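PDB 4TVI: aminotransferase, class IV, which probably catalyses the pyridoxal-phosphate-dependent transfer of the amino group of leucine, isoleucine or valine to 2-oxoglutarate, giving glutamate and the branched-chain 2-oxo acid. Local coordinates for residues F71-D77 and Y306-H311; D271-S275 and G296-A302. All coordinates share one frame; numbering follows the deposited sequence.

From the N terminus the chain first builds the antiparallel sheet that ends with strands 120-128 and 143-151. Segment 71-77, the loop between strand 64-70 of that sheet and helix 78-91, waits for its partner until the last residues of the chain. Before then the second, mixed sheet is laid down, and its strand 272-277 meets the start of helix 297-310 in contact 2, closing a short loop of about 20 residues that holds strands 281-288 and 291-292. The same helix runs on and its C-terminal end makes contact 1, a closure that encloses contact 2. Helix 297-310 thus ties the mixed sheet to the N-terminal part of the fold; the contact centres are about 19 Å apart.

Contact 1 (F71-D77 and Y306-H311); sequences FEGVTPD and YWEWAH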
loop_
_atom_site.group_PDB
_atom_site.type_symbol
_atom_site.label_atom_id
_atom_site.label_comp_id
_atom_site.label_asym_id
_atom_site.label_seq_id
_atom_site.Cartn_x
_atom_site.Cartn_y
_atom_site.Cartn_z
ATOM N N PHE A 71 -6.171 3.982 28.394
ATOM C CA PHE A 71 -7.359 4.718 28.810
ATOM C C PHE A 71 -7.742 4.347 30.237
ATOM O O PHE A 71 -7.648 3.181 30.625
ATOM C CB PHE A 71 -8.531 4.455 27.849
ATOM C CG PHE A 71 -9.064 3.048 27.904
ATOM C CD1 PHE A 71 -8.514 2.053 27.113
ATOM C CD2 PHE A 71 -10.123 2.726 28.743
ATOM C CE1 PHE A 71 -9.003 0.756 27.160
ATOM C CE2 PHE A 71 -10.617 1.429 28.800
ATOM C CZ PHE A 71 -10.058 0.444 28.004
ATOM N N GLU A 72 -8.162 5.344 31.012
ATOM C CA GLU A 72 -8.554 5.140 32.405
ATOM C C GLU A 72 -7.477 4.390 33.189
ATOM O O GLU A 72 -7.779 3.632 34.118
ATOM C CB GLU A 72 -9.890 4.398 32.476
ATOM C CG GLU A 72 -11.021 5.158 31.802
ATOM C CD GLU A 72 -12.279 4.328 31.634
ATOM O OE1 GLU A 72 -12.467 3.354 32.395
ATOM O OE2 GLU A 72 -13.078 4.655 30.729
ATOM N N GLY A 73 -6.220 4.610 32.800
ATOM C CA GLY A 73 -5.077 4.067 33.512
ATOM C C GLY A 73 -4.688 2.649 33.138
ATOM O O GLY A 73 -3.763 2.093 33.729
ATOM N N VAL A 74 -5.383 2.047 32.174
ATOM C CA VAL A 74 -5.077 0.666 31.814
ATOM C C VAL A 74 -4.745 0.524 30.326
ATOM O O VAL A 74 -5.164 1.343 29.507
ATOM C CB VAL A 74 -6.246 -0.290 32.187
ATOM C CG1 VAL A 74 -6.513 -0.229 33.692
ATOM C CG2 VAL A 74 -7.505 0.047 31.406
ATOM N N THR A 75 -3.990 -0.523 29.988
ATOM C CA THR A 75 -3.549 -0.770 28.616
ATOM C C THR A 75 -3.852 -2.201 28.175
ATOM O O THR A 75 -2.928 -2.990 27.944
ATOM C CB THR A 75 -2.033 -0.527 28.460
ATOM O OG1 THR A 75 -1.318 -1.384 29.365
ATOM C CG2 THR A 75 -1.679 0.922 28.771
ATOM N N PRO A 76 -5.146 -2.542 28.053
ATOM C CA PRO A 76 -5.547 -3.924 27.754
ATOM C C PRO A 76 -4.973 -4.456 26.449
ATOM O O PRO A 76 -4.954 -3.748 25.440
ATOM C CB PRO A 76 -7.076 -3.840 27.683
ATOM C CG PRO A 76 -7.375 -2.407 27.412
ATOM C CD PRO A 76 -6.306 -1.642 28.138
ATOM N N ASP A 77 -4.489 -5.693 26.497
ATOM C CA ASP A 77 -3.967 -6.399 25.328
ATOM C C ASP A 77 -2.808 -5.663 24.657
ATOM O O ASP A 77 -2.559 -5.851 23.462
ATOM C CB ASP A 77 -5.084 -6.656 24.305
ATOM C CG ASP A 77 -5.921 -7.885 24.649
ATOM O OD1 ASP A 77 -5.354 -8.853 25.198
ATOM O OD2 ASP A 77 -7.145 -7.883 24.377
ATOM N N TYR A 306 -16.055 -5.692 28.510
ATOM C CA TYR A 306 -14.692 -5.355 28.138
ATOM C C TYR A 306 -14.061 -4.476 29.213
ATOM O O TYR A 306 -12.932 -4.717 29.637
ATOM C CB TYR A 306 -14.637 -4.650 26.781
ATOM C CG TYR A 306 -13.219 -4.472 26.293
ATOM C CD1 TYR A 306 -12.462 -3.375 26.687
ATOM C CD2 TYR A 306 -12.623 -5.422 25.471
ATOM C CE1 TYR A 306 -11.157 -3.215 26.261
ATOM C CE2 TYR A 306 -11.313 -5.270 25.037
ATOM C CZ TYR A 306 -10.586 -4.161 25.440
ATOM O OH TYR A 306 -9.283 -3.998 25.022
ATOM N N TRP A 307 -14.795 -3.454 29.643
ATOM C CA TRP A 307 -14.300 -2.522 30.654
ATOM C C TRP A 307 -14.041 -3.210 31.993
ATOM O O TRP A 307 -13.072 -2.881 32.677
ATOM C CB TRP A 307 -15.285 -1.367 30.835
ATOM C CG TRP A 307 -14.822 -0.093 30.206
ATOM C CD1 TRP A 307 -14.417 1.043 30.847
ATOM C CD2 TRP A 307 -14.695 0.170 28.806
ATOM N NE1 TRP A 307 -14.058 2.001 29.932
ATOM C CE2 TRP A 307 -14.218 1.489 28.669
ATOM C CE3 TRP A 307 -14.945 -0.579 27.651
ATOM C CZ2 TRP A 307 -13.985 2.075 27.426
ATOM C CZ3 TRP A 307 -14.709 0.006 26.415
ATOM C CH2 TRP A 307 -14.235 1.319 26.313
ATOM N N GLU A 308 -14.890 -4.175 32.360
ATOM C CA GLU A 308 -14.682 -4.920 33.599
ATOM C C GLU A 308 -13.366 -5.663 33.560
ATOM O O GLU A 308 -12.555 -5.559 34.480
ATOM C CB GLU A 308 -15.789 -5.942 33.865
ATOM C CG GLU A 308 -15.393 -6.899 35.007
ATOM C CD GLU A 308 -16.331 -8.080 35.176
ATOM O OE1 GLU A 308 -16.873 -8.566 34.159
ATOM O OE2 GLU A 308 -16.520 -8.538 36.324
ATOM N N TRP A 309 -13.164 -6.422 32.487
ATOM C CA TRP A 309 -11.942 -7.192 32.330
ATOM C C TRP A 309 -10.716 -6.288 32.265
ATOM O O TRP A 309 -9.678 -6.592 32.852
ATOM C CB TRP A 309 -12.014 -8.067 31.076
ATOM C CG TRP A 309 -10.680 -8.595 30.685
ATOM C CD1 TRP A 309 -10.029 -9.667 31.228
ATOM C CD2 TRP A 309 -9.819 -8.073 29.670
ATOM N NE1 TRP A 309 -8.815 -9.842 30.615
ATOM C CE2 TRP A 309 -8.662 -8.879 29.651
ATOM C CE3 TRP A 309 -9.911 -7.001 28.776
ATOM C CZ2 TRP A 309 -7.606 -8.645 28.770
ATOM C CZ3 TRP A 309 -8.864 -6.773 27.905
ATOM C CH2 TRP A 309 -7.724 -7.588 27.911
ATOM N N ALA A 310 -10.842 -5.173 31.554
ATOM C CA ALA A 310 -9.720 -4.256 31.393
ATOM C C ALA A 310 -9.265 -3.706 32.739
ATOM O O ALA A 310 -8.073 -3.493 32.950
ATOM C CB ALA A 310 -10.092 -3.120 30.457
ATOM N N HIS A 311 -10.217 -3.488 33.646
ATOM C CA HIS A 311 -9.907 -2.941 34.963
ATOM C C HIS A 311 -9.776 -4.018 36.035
ATOM O O HIS A 311 -9.579 -3.706 37.212
ATOM C CB HIS A 311 -10.981 -1.935 35.390
ATOM C CG HIS A 311 -10.878 -0.608 34.706
ATOM N ND1 HIS A 311 -9.895 0.312 35.004
ATOM C CD2 HIS A 311 -11.638 -0.045 33.736
ATOM C CE1 HIS A 311 -10.056 1.385 34.251
ATOM N NE2 HIS A 311 -11.105 1.192 33.470
HETATM O O HOH W 1 -8.568 -5.902 23.445
#
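The carboxylate of E72 is held by the indole N-H of W307 and the imidazole N-H of H311. W307 NE1 gives an almost straight bond to E72 OE2 (2.9 Å, 175°), in the plane of the indole but out of the carboxylate plane, on the syn side. H311 NE2 reaches E72 OE1 at 2.8 Å from the anti side; the imidazole is turned only 13° from the carboxylate, yet the bond is bent and tilted from both planes. E72 has its CG beside the backbone N and an extended chain beyond it, which brings the carboxylate to the N-H edges of both rings. CG of F71 stands between its backbone N and carbonyl carbon (chi1 68°), which turns the phenyl to the W307 indole; F71 CE2 lies over one face of it, 3.6 Å from W307 CE2, the rings oblique. The edge of the same phenyl turns to Y306, while V74 CG2 sits over the H311 imidazole in a CH-pi contact and also packs on A310 CB. F71 to V74 form a type I' beta turn, and the loop 71-77 that carries it joins strand 64-70 to helix 78-91, so that the N-terminal part of the fold is fastened to the last turn of helix 297-310. P76 packs against the helix side chains: its CB lies 3.4 Å from W309 CZ3, and its CG approaches Y306 OH and A310 CB. Beyond it a water is held between D77 OD2, to which it donates, and Y306 OH, 2.6 Å from each, at the edge of the phenol ring and in its plane. The other carboxylate oxygen of D77 forms a salt bridge with R245 of helix 241-252, against which Y306 and W309 also pack.

Contact 2 (D271-S275 and G296-A302); sequences DEIFS and GLVTKRA
E272 reaches from its strand to the N-terminal end of helix 297-310 and places its carboxylate over the first turn, where backbone N-H groups have no carbonyl of a preceding turn to bond. E272 OE2 accepts from V298 N at 3.0 Å (157°) and E272 OE1 from T299 N at 2.8 Å (153°), each through the syn lone pair. E272 OE1 takes a second bond from T299 OG1, also 2.8 Å, which arrives nearly along the C-O axis. T299 thus grips one oxygen with both its N-H and its hydroxyl, the latter set beside its own backbone N. The negative charge at this helix end probably interacts favourably with the helix dipole. G296, the N-cap residue, lets the carboxylate come close: E272 OE1 lies 3.2 Å from G296 CA. Strand 272-275 runs roughly parallel to the helix, 28° between their directions and 8.4 Å between axes, so this is a helix laid on one side of the mixed sheet; a classic bulge opens the strand, D271 and E272 both lying opposite V223 of strand 219-224. Further along, F274 lies alongside T299, its CB 3.5 Å from T299 CG2, and the far end of its ring reaches A302 CB. The F274 ring also meets that of F221, the planes nearly parallel, and V282 adjoins both F274 and T299.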
loop_
_atom_site.group_PDB
_atom_site.type_symbol
_atom_site.label_atom_id
_atom_site.label_comp_id
_atom_site.label_asym_id
_atom_site.label_seq_id
_atom_site.Cartn_x
_atom_site.Cartn_y
_atom_site.Cartn_z
ATOM N N ASP A 271 -30.813 -7.195 14.964
ATOM C CA ASP A 271 -31.430 -6.405 16.022
ATOM C C ASP A 271 -30.456 -5.308 16.428
ATOM O O ASP A 271 -30.846 -4.164 16.672
ATOM C CB ASP A 271 -31.796 -7.272 17.232
ATOM C CG ASP A 271 -32.798 -8.357 16.892
ATOM O OD1 ASP A 271 -33.631 -8.130 15.993
ATOM O OD2 ASP A 271 -32.757 -9.433 17.530
ATOM N N GLU A 272 -29.182 -5.681 16.510
ATOM C CA GLU A 272 -28.110 -4.738 16.811
ATOM C C GLU A 272 -26.914 -4.991 15.912
ATOM O O GLU A 272 -26.668 -6.119 15.489
ATOM C CB GLU A 272 -27.653 -4.848 18.273
ATOM C CG GLU A 272 -28.746 -4.992 19.316
ATOM C CD GLU A 272 -28.171 -5.145 20.714
ATOM O OE1 GLU A 272 -27.025 -4.689 20.934
ATOM O OE2 GLU A 272 -28.856 -5.714 21.592
ATOM N N ILE A 273 -26.158 -3.933 15.647
ATOM C CA ILE A 273 -24.883 -4.045 14.960
ATOM C C ILE A 273 -23.851 -3.226 15.730
ATOM O O ILE A 273 -24.144 -2.113 16.180
ATOM C CB ILE A 273 -24.953 -3.545 13.490
ATOM C CG1 ILE A 273 -26.089 -4.231 12.728
ATOM C CG2 ILE A 273 -23.626 -3.782 12.774
ATOM C CD1 ILE A 273 -26.233 -3.760 11.280
ATOM N N PHE A 274 -22.658 -3.780 15.910
ATOM C CA PHE A 274 -21.577 -3.006 16.510
ATOM C C PHE A 274 -20.215 -3.392 15.944
ATOM O O PHE A 274 -20.086 -4.367 15.202
ATOM C CB PHE A 274 -21.594 -3.144 18.040
ATOM C CG PHE A 274 -21.253 -4.523 18.558
ATOM C CD1 PHE A 274 -22.250 -5.468 18.771
ATOM C CD2 PHE A 274 -19.948 -4.848 18.903
ATOM C CE1 PHE A 274 -21.945 -6.722 19.276
ATOM C CE2 PHE A 274 -19.632 -6.102 19.410
ATOM C CZ PHE A 274 -20.638 -7.038 19.601
ATOM N N SER A 275 -19.206 -2.592 16.263
ATOM C CA SER A 275 -17.859 -2.861 15.789
ATOM C C SER A 275 -16.891 -2.936 16.963
ATOM O O SER A 275 -17.178 -2.428 18.053
ATOM C CB SER A 275 -17.409 -1.788 14.798
ATOM O OG SER A 275 -17.199 -0.548 15.446
ATOM N N GLY A 296 -27.978 -0.868 21.172
ATOM C CA GLY A 296 -28.622 -2.000 21.815
ATOM C C GLY A 296 -28.042 -2.474 23.135
ATOM O O GLY A 296 -26.908 -2.147 23.486
ATOM N N LEU A 297 -28.837 -3.270 23.851
ATOM C CA LEU A 297 -28.480 -3.795 25.167
ATOM C C LEU A 297 -27.305 -4.768 25.119
ATOM O O LEU A 297 -26.425 -4.732 25.977
ATOM C CB LEU A 297 -29.687 -4.490 25.804
ATOM C CG LEU A 297 -30.848 -3.631 26.308
ATOM C CD1 LEU A 297 -31.842 -4.472 27.091
ATOM C CD2 LEU A 297 -30.335 -2.503 27.180
ATOM N N VAL A 298 -27.296 -5.646 24.120
ATOM C CA VAL A 298 -26.233 -6.639 24.012
ATOM C C VAL A 298 -24.900 -5.962 23.688
ATOM O O VAL A 298 -23.852 -6.356 24.208
ATOM C CB VAL A 298 -26.561 -7.711 22.950
ATOM C CG1 VAL A 298 -25.415 -8.702 22.815
ATOM C CG2 VAL A 298 -27.843 -8.438 23.326
ATOM N N THR A 299 -24.949 -4.937 22.842
ATOM C CA THR A 299 -23.767 -4.137 22.539
ATOM C C THR A 299 -23.231 -3.478 23.804
ATOM O O THR A 299 -22.030 -3.518 24.082
ATOM C CB THR A 299 -24.071 -3.037 21.504
ATOM O OG1 THR A 299 -24.542 -3.631 20.287
ATOM C CG2 THR A 299 -22.818 -2.220 21.218
ATOM N N LYS A 300 -24.137 -2.890 24.578
ATOM C CA LYS A 300 -23.776 -2.231 25.828
ATOM C C LYS A 300 -23.166 -3.228 26.809
ATOM O O LYS A 300 -22.212 -2.906 27.521
ATOM C CB LYS A 300 -25.004 -1.555 26.441
ATOM C CG LYS A 300 -25.519 -0.370 25.636
ATOM C CD LYS A 300 -26.619 0.385 26.354
ATOM C CE LYS A 300 -27.064 1.596 25.544
ATOM N NZ LYS A 300 -28.335 2.165 26.078
ATOM N N ARG A 301 -23.706 -4.443 26.833
ATOM C CA ARG A 301 -23.182 -5.483 27.712
ATOM C C ARG A 301 -21.769 -5.864 27.294
ATOM O O ARG A 301 -20.879 -6.005 28.136
ATOM C CB ARG A 301 -24.082 -6.712 27.705
ATOM C CG ARG A 301 -23.678 -7.748 28.732
ATOM C CD ARG A 301 -24.581 -8.969 28.665
ATOM N NE ARG A 301 -24.381 -9.850 29.808
ATOM C CZ ARG A 301 -24.979 -11.027 29.956
ATOM N NH1 ARG A 301 -25.818 -11.472 29.027
ATOM N NH2 ARG A 301 -24.735 -11.760 31.033
ATOM N N ALA A 302 -21.575 -6.030 25.987
ATOM C CA ALA A 302 -20.264 -6.336 25.426
ATOM C C ALA A 302 -19.240 -5.299 25.870
ATOM O O ALA A 302 -18.161 -5.643 26.353
ATOM C CB ALA A 302 -20.337 -6.395 23.906
#